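Local coordinates for protein putative transcriptional regulator, LysR family (Vibrio parahaemolyticus, PDB 3OXN) that probably regulates transcription as a DNA-binding LysR-family protein, of which this chain is the substrate-binding domain without the helix-turn-helix part, at residues A[18-23]-A[47-52]; A[117-122]-A[160-165]; A[123-128]-A[146-151]. All blocks are in the same frame, centred on the assembly; numbering follows the deposited sequence.

Interaction 1: residues A[18-23]-A[47-52]; sequences DQTFTI and NVSFNF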
loop_
_atom_site.group_PDB
_atom_site.type_symbol
_atom_site.label_atom_id
_atom_site.label_comp_id
_atom_site.label_asym_id
_atom_site.label_seq_id
_atom_site.Cartn_x
_atom_site.Cartn_y
_atom_site.Cartn_z
ATOM N N ASP A 18 19.110 -18.708 3.439
ATOM C CA ASP A 18 18.223 -18.265 4.510
ATOM C C ASP A 18 18.379 -16.758 4.663
ATOM O O ASP A 18 17.909 -16.137 5.620
ATOM C CB ASP A 18 18.548 -18.987 5.817
ATOM C CG ASP A 18 19.882 -18.563 6.408
ATOM O OD1 ASP A 18 20.395 -17.484 6.030
ATOM O OD2 ASP A 18 20.416 -19.309 7.264
ATOM N N GLN A 19 19.073 -16.186 3.692
ATOM C CA GLN A 19 19.344 -14.770 3.652
ATOM C C GLN A 19 18.072 -13.995 3.390
ATOM O O GLN A 19 17.173 -14.466 2.713
ATOM C CB GLN A 19 20.339 -14.516 2.531
ATOM C CG GLN A 19 20.400 -13.091 2.044
ATOM C CD GLN A 19 21.495 -12.920 1.024
ATOM O OE1 GLN A 19 22.359 -13.797 0.870
ATOM N NE2 GLN A 19 21.476 -11.791 0.322
ATOM N N THR A 20 17.990 -12.792 3.927
ATOM C CA THR A 20 16.820 -11.963 3.652
ATOM C C THR A 20 17.053 -10.926 2.531
ATOM O O THR A 20 18.140 -10.374 2.365
ATOM C CB THR A 20 16.245 -11.308 4.929
ATOM O OG1 THR A 20 15.818 -9.982 4.616
ATOM C CG2 THR A 20 17.294 -11.255 6.023
ATOM N N PHE A 21 16.019 -10.687 1.743
ATOM C CA PHE A 21 16.138 -9.780 0.626
ATOM C C PHE A 21 15.253 -8.588 0.894
ATOM O O PHE A 21 14.108 -8.736 1.327
ATOM C CB PHE A 21 15.734 -10.477 -0.679
ATOM C CG PHE A 21 16.523 -11.734 -0.962
ATOM C CD1 PHE A 21 16.190 -12.934 -0.347
ATOM C CD2 PHE A 21 17.604 -11.709 -1.820
ATOM C CE1 PHE A 21 16.918 -14.075 -0.583
ATOM C CE2 PHE A 21 18.332 -12.856 -2.059
ATOM C CZ PHE A 21 17.984 -14.041 -1.434
ATOM N N THR A 22 15.810 -7.404 0.674
ATOM C CA THR A 22 15.053 -6.175 0.727
ATOM C C THR A 22 14.648 -5.808 -0.691
ATOM O O THR A 22 15.494 -5.620 -1.560
ATOM C CB THR A 22 15.904 -5.042 1.296
ATOM O OG1 THR A 22 16.425 -5.448 2.562
ATOM C CG2 THR A 22 15.082 -3.765 1.456
ATOM N N ILE A 23 13.348 -5.705 -0.915
ATOM C CA ILE A 23 12.827 -5.238 -2.182
ATOM C C ILE A 23 12.079 -3.948 -1.966
ATOM O O ILE A 23 11.060 -3.944 -1.288
ATOM C CB ILE A 23 11.817 -6.234 -2.747
ATOM C CG1 ILE A 23 12.441 -7.627 -2.825
ATOM C CG2 ILE A 23 11.325 -5.760 -4.107
ATOM C CD1 ILE A 23 13.576 -7.702 -3.804
ATOM N N ASN A 47 13.921 -21.432 3.278
ATOM C CA ASN A 47 14.524 -20.675 4.381
ATOM C C ASN A 47 14.527 -19.174 4.156
ATOM O O ASN A 47 14.742 -18.396 5.084
ATOM C CB ASN A 47 15.967 -21.113 4.605
ATOM C CG ASN A 47 16.071 -22.468 5.255
ATOM O OD1 ASN A 47 16.862 -22.657 6.189
ATOM N ND2 ASN A 47 15.272 -23.429 4.768
ATOM N N VAL A 48 14.310 -18.784 2.908
ATOM C CA VAL A 48 14.473 -17.409 2.462
ATOM C C VAL A 48 13.528 -16.486 3.234
ATOM O O VAL A 48 12.479 -16.928 3.714
ATOM C CB VAL A 48 14.223 -17.322 0.932
ATOM C CG1 VAL A 48 12.781 -16.907 0.629
ATOM C CG2 VAL A 48 15.209 -16.387 0.286
ATOM N N SER A 49 13.913 -15.216 3.360
ATOM C CA SER A 49 13.152 -14.220 4.117
ATOM C C SER A 49 13.012 -12.899 3.332
ATOM O O SER A 49 13.967 -12.435 2.709
ATOM C CB SER A 49 13.852 -13.979 5.450
ATOM O OG SER A 49 13.178 -13.023 6.247
ATOM N N PHE A 50 11.830 -12.289 3.365
ATOM C CA PHE A 50 11.577 -11.089 2.561
ATOM C C PHE A 50 11.254 -9.798 3.315
ATOM O O PHE A 50 10.523 -9.788 4.304
ATOM C CB PHE A 50 10.462 -11.356 1.559
ATOM C CG PHE A 50 10.948 -11.894 0.264
ATOM C CD1 PHE A 50 11.471 -11.046 -0.691
ATOM C CD2 PHE A 50 10.896 -13.239 0.001
ATOM C CE1 PHE A 50 11.922 -11.526 -1.889
ATOM C CE2 PHE A 50 11.353 -13.727 -1.185
ATOM C CZ PHE A 50 11.863 -12.868 -2.138
ATOM N N ASN A 51 11.793 -8.701 2.807
ATOM C CA ASN A 51 11.493 -7.396 3.363
ATOM C C ASN A 51 11.063 -6.387 2.300
ATOM O O ASN A 51 11.897 -5.797 1.617
ATOM C CB ASN A 51 12.679 -6.852 4.147
ATOM C CG ASN A 51 12.267 -5.778 5.123
ATOM O OD1 ASN A 51 11.130 -5.766 5.583
ATOM N ND2 ASN A 51 13.178 -4.868 5.442
ATOM N N PHE A 52 9.760 -6.190 2.160
ATOM C CA PHE A 52 9.252 -5.245 1.177
ATOM C C PHE A 52 8.939 -3.906 1.817
ATOM O O PHE A 52 8.273 -3.837 2.847
ATOM C CB PHE A 52 7.997 -5.790 0.526
ATOM C CG PHE A 52 8.227 -7.024 -0.283
ATOM C CD1 PHE A 52 8.750 -6.936 -1.566
ATOM C CD2 PHE A 52 7.913 -8.276 0.240
ATOM C CE1 PHE A 52 8.950 -8.070 -2.318
ATOM C CE2 PHE A 52 8.110 -9.420 -0.492
ATOM C CZ PHE A 52 8.628 -9.324 -1.780
HETATM O O HOH W 1 15.566 -16.299 6.768
#
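F21 and I23 on strand 20-23 lie beside F50 and F52 on strand 49-52, the two strands of a beta-alpha-beta unit whose crossover is helix 28-44. The strands run parallel, their short axes 4.6 Å apart at 19°, in one subdomain of the periplasmic-binding-protein-like fold found in LysR regulators. The face carrying the phenylalanines is the dense one. I23 and F52 lie side by side and point the same way, with I23 CB 3.4 Å from F52 CD1; the CE1 edge of F50 meets I23 CG1 at 4.0 Å. Helix 28-44 packs on F50 and F52, while L211 of helix 206-227 packs on F21 and I23.

The other face, with T20, T22, S49 and N51, is more polar and more open, and T20 is exposed. There T20 and S49 touch through their CB atoms at 3.6 Å. With OG anti to its backbone N (chi1 180°), S49 hydrogen-bonds to M143 O of the second subunit. That chain's strand also pairs with F50 and N51, carrying the sheet across the interface.

Between the faces, F21 hydrogen-bonds through N to S49 O and through O to N51 N, and I23 N hydrogen-bonds to N51 O; the S49 N to Q19 O bond is weak. Before the strands begin, one water bridges the gap, donating to D18 O at 2.6 Å and to N47 O at 2.8 Å.

Interaction 2: residues A[117-122]-A[160-165]; sequences PHAMIA and LPIIIT
Two prolines cross at about a right angle where this contact begins: P117 CD sits 3.2 Å from P161 O, and P117 CG meets P161 CD at 3.8 Å. P161 is the centre of an inverse gamma turn, closed by the I162 N to L160 O hydrogen bond, and H101 makes a weak hydrogen bond to its carbonyl. After the turn, I162 holds CG1 between its backbone N and carbonyl carbon (chi1 46°) and CG2 beside the N. I162 CG2 touches P117 CB at 3.6 Å, and I162 CD1 reaches A119 CB at 3.7 Å.

The backbones then pair as parallel strands 117-120 and 163-165, neighbours in the sheet of the second subdomain of the LysR substrate-binding domain, with strand 142-146 flanking the first and strand 93-98 the second. Four hydrogen bonds join them: I163 N to P117 O, A119 N to I163 O, T165 N to A119 O and I121 N to T165 O. The second approaches from above the carbonyl plane, 45° out of it; the third is the most bent, 132° at the hydrogen.

A119 and I164 share one face of the sheet, where I121 CG1 and I164 CG2 lie 4.1 Å apart, pointing the same way, and A153 of helix 151-156 packs on both isoleucines. H118, I163 and T165 are on the reverse face; there Y113 packs edge-to-face with the H118 ring and hydrogen-bonds T165 OG1.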
loop_
_atom_site.group_PDB
_atom_site.type_symbol
_atom_site.label_atom_id
_atom_site.label_comp_id
_atom_site.label_asym_id
_atom_site.label_seq_id
_atom_site.Cartn_x
_atom_site.Cartn_y
_atom_site.Cartn_z
ATOM N N PRO A 117 -16.336 12.175 -11.945
ATOM C CA PRO A 117 -15.294 12.301 -10.918
ATOM C C PRO A 117 -14.314 11.153 -11.084
ATOM O O PRO A 117 -14.747 10.025 -11.310
ATOM C CB PRO A 117 -16.056 12.109 -9.603
ATOM C CG PRO A 117 -17.497 11.971 -9.966
ATOM C CD PRO A 117 -17.596 11.656 -11.396
ATOM N N HIS A 118 -13.025 11.430 -10.975
ATOM C CA HIS A 118 -12.011 10.416 -11.197
ATOM C C HIS A 118 -11.301 10.081 -9.898
ATOM O O HIS A 118 -10.930 10.980 -9.148
ATOM C CB HIS A 118 -10.980 10.903 -12.224
ATOM C CG HIS A 118 -11.466 10.886 -13.644
ATOM N ND1 HIS A 118 -12.466 11.723 -14.100
ATOM C CD2 HIS A 118 -11.063 10.161 -14.714
ATOM C CE1 HIS A 118 -12.668 11.497 -15.389
ATOM N NE2 HIS A 118 -11.827 10.560 -15.788
ATOM N N ALA A 119 -11.119 8.786 -9.639
ATOM C CA ALA A 119 -10.296 8.314 -8.525
ATOM C C ALA A 119 -9.069 7.578 -9.059
ATOM O O ALA A 119 -9.197 6.546 -9.708
ATOM C CB ALA A 119 -11.103 7.415 -7.612
HETATM N N MSE A 120 -7.878 8.107 -8.802
HETATM C CA MSE A 120 -6.671 7.535 -9.400
HETATM C C MSE A 120 -5.863 6.678 -8.453
HETATM O O MSE A 120 -5.195 7.189 -7.564
HETATM C CB MSE A 120 -5.775 8.628 -9.948
HETATM C CG MSE A 120 -4.534 8.081 -10.595
HETATM SE SE MSE A 120 -3.682 9.382 -11.777
HETATM C CE MSE A 120 -5.262 10.091 -12.702
ATOM N N ILE A 121 -5.893 5.372 -8.665
ATOM C CA ILE A 121 -5.286 4.458 -7.713
ATOM C C ILE A 121 -3.967 3.885 -8.216
ATOM O O ILE A 121 -3.816 3.671 -9.410
ATOM C CB ILE A 121 -6.275 3.333 -7.366
ATOM C CG1 ILE A 121 -7.302 3.862 -6.372
ATOM C CG2 ILE A 121 -5.549 2.119 -6.803
ATOM C CD1 ILE A 121 -6.647 4.601 -5.230
ATOM N N ALA A 122 -3.005 3.706 -7.309
ATOM C CA ALA A 122 -1.785 2.913 -7.524
ATOM C C ALA A 122 -0.921 3.319 -8.709
ATOM O O ALA A 122 -0.057 2.551 -9.148
ATOM C CB ALA A 122 -2.135 1.438 -7.615
ATOM N N LEU A 160 -20.356 8.480 -4.713
ATOM C CA LEU A 160 -19.874 9.223 -5.888
ATOM C C LEU A 160 -19.661 8.357 -7.138
ATOM O O LEU A 160 -19.025 7.304 -7.080
ATOM C CB LEU A 160 -18.559 9.938 -5.572
ATOM C CG LEU A 160 -18.495 11.035 -4.507
ATOM C CD1 LEU A 160 -17.190 11.805 -4.651
ATOM C CD2 LEU A 160 -19.692 11.993 -4.592
ATOM N N PRO A 161 -20.150 8.818 -8.293
ATOM C CA PRO A 161 -20.000 8.019 -9.513
ATOM C C PRO A 161 -18.570 8.095 -10.032
ATOM O O PRO A 161 -18.350 8.586 -11.153
ATOM C CB PRO A 161 -20.916 8.724 -10.510
ATOM C CG PRO A 161 -21.388 10.011 -9.828
ATOM C CD PRO A 161 -20.588 10.190 -8.582
ATOM N N ILE A 162 -17.603 7.626 -9.244
ATOM C CA ILE A 162 -16.219 7.776 -9.669
ATOM C C ILE A 162 -15.796 6.727 -10.684
ATOM O O ILE A 162 -16.296 5.602 -10.687
ATOM C CB ILE A 162 -15.229 7.775 -8.497
ATOM C CG1 ILE A 162 -15.558 6.642 -7.527
ATOM C CG2 ILE A 162 -15.200 9.135 -7.811
ATOM C CD1 ILE A 162 -14.457 6.390 -6.514
ATOM N N ILE A 163 -14.884 7.127 -11.561
ATOM C CA ILE A 163 -14.182 6.210 -12.438
ATOM C C ILE A 163 -12.774 6.042 -11.883
ATOM O O ILE A 163 -11.992 7.008 -11.812
ATOM C CB ILE A 163 -14.115 6.744 -13.877
ATOM C CG1 ILE A 163 -15.515 6.847 -14.482
ATOM C CG2 ILE A 163 -13.230 5.861 -14.733
ATOM C CD1 ILE A 163 -15.584 7.821 -15.619
ATOM N N ILE A 164 -12.467 4.812 -11.481
ATOM C CA ILE A 164 -11.201 4.488 -10.835
ATOM C C ILE A 164 -10.142 4.093 -11.862
ATOM O O ILE A 164 -10.204 2.999 -12.408
ATOM C CB ILE A 164 -11.365 3.310 -9.836
ATOM C CG1 ILE A 164 -12.311 3.673 -8.689
ATOM C CG2 ILE A 164 -10.036 2.936 -9.252
ATOM C CD1 ILE A 164 -13.779 3.644 -9.072
ATOM N N THR A 165 -9.174 4.963 -12.135
ATOM C CA THR A 165 -8.079 4.580 -13.028
ATOM C C THR A 165 -7.021 3.791 -12.275
ATOM O O THR A 165 -6.703 4.111 -11.139
ATOM C CB THR A 165 -7.405 5.787 -13.662
ATOM O OG1 THR A 165 -8.355 6.507 -14.461
ATOM C CG2 THR A 165 -6.240 5.316 -14.522
#

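Interaction 3: residues A[123-128]-A[146-151]; sequences ISDGVK and RAYHLE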
loop_
_atom_site.group_PDB
_atom_site.type_symbol
_atom_site.label_atom_id
_atom_site.label_comp_id
_atom_site.label_asym_id
_atom_site.label_seq_id
_atom_site.Cartn_x
_atom_site.Cartn_y
_atom_site.Cartn_z
ATOM N N ILE A 123 -1.164 4.521 -9.217
ATOM C CA ILE A 123 -0.471 5.060 -10.376
ATOM C C ILE A 123 0.647 5.955 -9.894
ATOM O O ILE A 123 0.402 6.895 -9.136
ATOM C CB ILE A 123 -1.417 5.964 -11.172
ATOM C CG1 ILE A 123 -2.529 5.140 -11.833
ATOM C CG2 ILE A 123 -0.643 6.812 -12.165
ATOM C CD1 ILE A 123 -2.092 4.286 -13.027
ATOM N N SER A 124 1.874 5.701 -10.327
ATOM C CA SER A 124 2.967 6.594 -9.955
ATOM C C SER A 124 2.823 7.987 -10.593
ATOM O O SER A 124 2.212 8.132 -11.650
ATOM C CB SER A 124 4.289 5.980 -10.358
ATOM O OG SER A 124 4.309 5.747 -11.747
ATOM N N ASP A 125 3.375 9.009 -9.944
ATOM C CA ASP A 125 3.458 10.351 -10.528
ATOM C C ASP A 125 3.966 10.318 -11.975
ATOM O O ASP A 125 3.358 10.900 -12.876
ATOM C CB ASP A 125 4.386 11.240 -9.687
ATOM C CG ASP A 125 3.873 11.458 -8.265
ATOM O OD1 ASP A 125 2.831 12.136 -8.075
ATOM O OD2 ASP A 125 4.527 10.958 -7.326
ATOM N N GLY A 126 5.097 9.655 -12.190
ATOM C CA GLY A 126 5.671 9.524 -13.518
ATOM C C GLY A 126 4.686 8.985 -14.546
ATOM O O GLY A 126 4.654 9.447 -15.697
ATOM N N VAL A 127 3.878 8.002 -14.141
ATOM C CA VAL A 127 2.803 7.488 -14.994
ATOM C C VAL A 127 1.605 8.434 -15.039
ATOM O O VAL A 127 0.935 8.528 -16.053
ATOM C CB VAL A 127 2.327 6.092 -14.544
ATOM C CG1 VAL A 127 1.181 5.602 -15.442
ATOM C CG2 VAL A 127 3.483 5.117 -14.564
ATOM N N LYS A 128 1.345 9.105 -13.917
ATOM C CA LYS A 128 0.341 10.169 -13.804
ATOM C C LYS A 128 0.631 11.254 -14.836
ATOM O O LYS A 128 -0.279 11.797 -15.475
ATOM C CB LYS A 128 0.435 10.797 -12.406
ATOM C CG LYS A 128 -0.863 11.280 -11.794
ATOM C CD LYS A 128 -1.177 12.717 -12.122
ATOM C CE LYS A 128 -2.378 13.174 -11.296
ATOM N NZ LYS A 128 -2.614 14.650 -11.374
ATOM N N ARG A 146 -6.924 10.681 -5.052
ATOM C CA ARG A 146 -5.651 10.117 -5.482
ATOM C C ARG A 146 -5.018 9.380 -4.321
ATOM O O ARG A 146 -4.518 9.998 -3.392
ATOM C CB ARG A 146 -4.723 11.209 -5.981
ATOM C CG ARG A 146 -3.291 10.771 -6.128
ATOM C CD ARG A 146 -2.910 10.567 -7.575
ATOM N NE ARG A 146 -1.623 9.880 -7.643
ATOM C CZ ARG A 146 -0.473 10.446 -7.985
ATOM N NH1 ARG A 146 -0.430 11.726 -8.327
ATOM N NH2 ARG A 146 0.635 9.715 -8.006
ATOM N N ALA A 147 -5.075 8.056 -4.361
ATOM C CA ALA A 147 -4.534 7.235 -3.289
ATOM C C ALA A 147 -3.524 6.241 -3.849
ATOM O O ALA A 147 -3.031 6.418 -4.963
ATOM C CB ALA A 147 -5.647 6.512 -2.568
ATOM N N TYR A 148 -3.221 5.198 -3.083
ATOM C CA TYR A 148 -2.142 4.281 -3.444
ATOM C C TYR A 148 -2.448 2.840 -3.076
ATOM O O TYR A 148 -2.066 1.926 -3.807
ATOM C CB TYR A 148 -0.815 4.726 -2.838
ATOM C CG TYR A 148 0.073 5.496 -3.800
ATOM C CD1 TYR A 148 0.764 4.835 -4.817
ATOM C CD2 TYR A 148 0.227 6.877 -3.690
ATOM C CE1 TYR A 148 1.586 5.529 -5.700
ATOM C CE2 TYR A 148 1.051 7.579 -4.564
ATOM C CZ TYR A 148 1.727 6.899 -5.566
ATOM O OH TYR A 148 2.550 7.592 -6.434
ATOM N N HIS A 149 -3.120 2.637 -1.944
ATOM C CA HIS A 149 -3.856 1.398 -1.744
ATOM C C HIS A 149 -5.213 1.740 -2.322
ATOM O O HIS A 149 -5.608 2.904 -2.302
ATOM C CB HIS A 149 -3.974 1.029 -0.266
ATOM C CG HIS A 149 -2.655 0.999 0.454
ATOM N ND1 HIS A 149 -1.623 0.174 0.084
ATOM C CD2 HIS A 149 -2.214 1.700 1.532
ATOM C CE1 HIS A 149 -0.589 0.372 0.892
ATOM N NE2 HIS A 149 -0.926 1.286 1.778
ATOM N N LEU A 150 -5.917 0.758 -2.871
ATOM C CA LEU A 150 -7.220 1.054 -3.451
ATOM C C LEU A 150 -8.414 0.914 -2.501
ATOM O O LEU A 150 -9.528 1.285 -2.873
ATOM C CB LEU A 150 -7.477 0.270 -4.746
ATOM C CG LEU A 150 -7.368 -1.257 -4.878
ATOM C CD1 LEU A 150 -7.354 -2.055 -3.552
ATOM C CD2 LEU A 150 -8.517 -1.694 -5.773
ATOM N N GLU A 151 -8.210 0.394 -1.293
ATOM C CA GLU A 151 -9.320 0.329 -0.340
ATOM C C GLU A 151 -9.889 1.709 -0.008
ATOM O O GLU A 151 -10.881 1.819 0.703
ATOM C CB GLU A 151 -8.938 -0.415 0.938
ATOM C CG GLU A 151 -7.447 -0.646 1.096
ATOM C CD GLU A 151 -7.048 -2.118 0.953
ATOM O OE1 GLU A 151 -7.673 -2.984 1.625
ATOM O OE2 GLU A 151 -6.098 -2.391 0.177
#
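R146, at the end of strand 142-146, reaches D125 and K128 at the start of helix 125-134, and its guanidinium makes most of the contact. CG lies anti to the backbone N (chi1 166°), and the chain bends at chi2. R146 NH1 and NH2 both hydrogen-bond to OD1 of D125 at 3.3 Å, the NH2 bond being weak, so this salt bridge rests on a single carboxylate oxygen. The NH1 hydrogen bond meets OD1 from above the carboxylate plane, 41° out of it, and the two flat groups are turned 69° apart. R146 NH2 also makes a weak hydrogen bond to I123 O at 3.0 Å.

Over one face of the guanidinium, offset toward its rim, K128 CG lies 3.5 Å from R146 NH1. The two cationic ends, K128 NZ and R146 NH1, come no nearer than 4.8 Å; NZ instead makes a salt bridge with E132, which probably eases the repulsion.

Past A147, Y148 turns its ring so that OH comes to 3.7 Å from S124 CA and 3.5 Å from I123 O. A weak hydrogen bond of 3.3 Å from R146 NH2 to Y148 OH links the arginine at the strand end to this loop tyrosine. Next along the chain, H149 leaves this group for the dimer interface, where its ring meets H149 of the second subunit; F52 of that subunit packs on Y148.

The arginine meets a helix N-terminus: S124 occupies the N-cap, its OG accepting a weak capping bond from V127 N, and D125, in the first turn, is an acid the helix dipole would probably favour.

How the interactions relate
Following the chain from its N terminus, interaction 1 closes first, bringing the strands that precede and follow helix 28-44 in the chain together in one subdomain. Interaction 2 then opens at 117-122 and closes only at 160-165, within the sheet of the other subdomain. Interaction 3 nests inside that loop: 123-128 follows directly on 117-122, and its partner 146-151 precedes 160-165. Interactions 2 and 3 touch, with M120 SE on K128 CG and I121 against A147 and L150. Interaction 1 stands apart, its centre about 35 Å from that of interaction 2. The dimer relates 1 and 3: N51 packs against R146 of the second subunit, as the sheets continue across the interface.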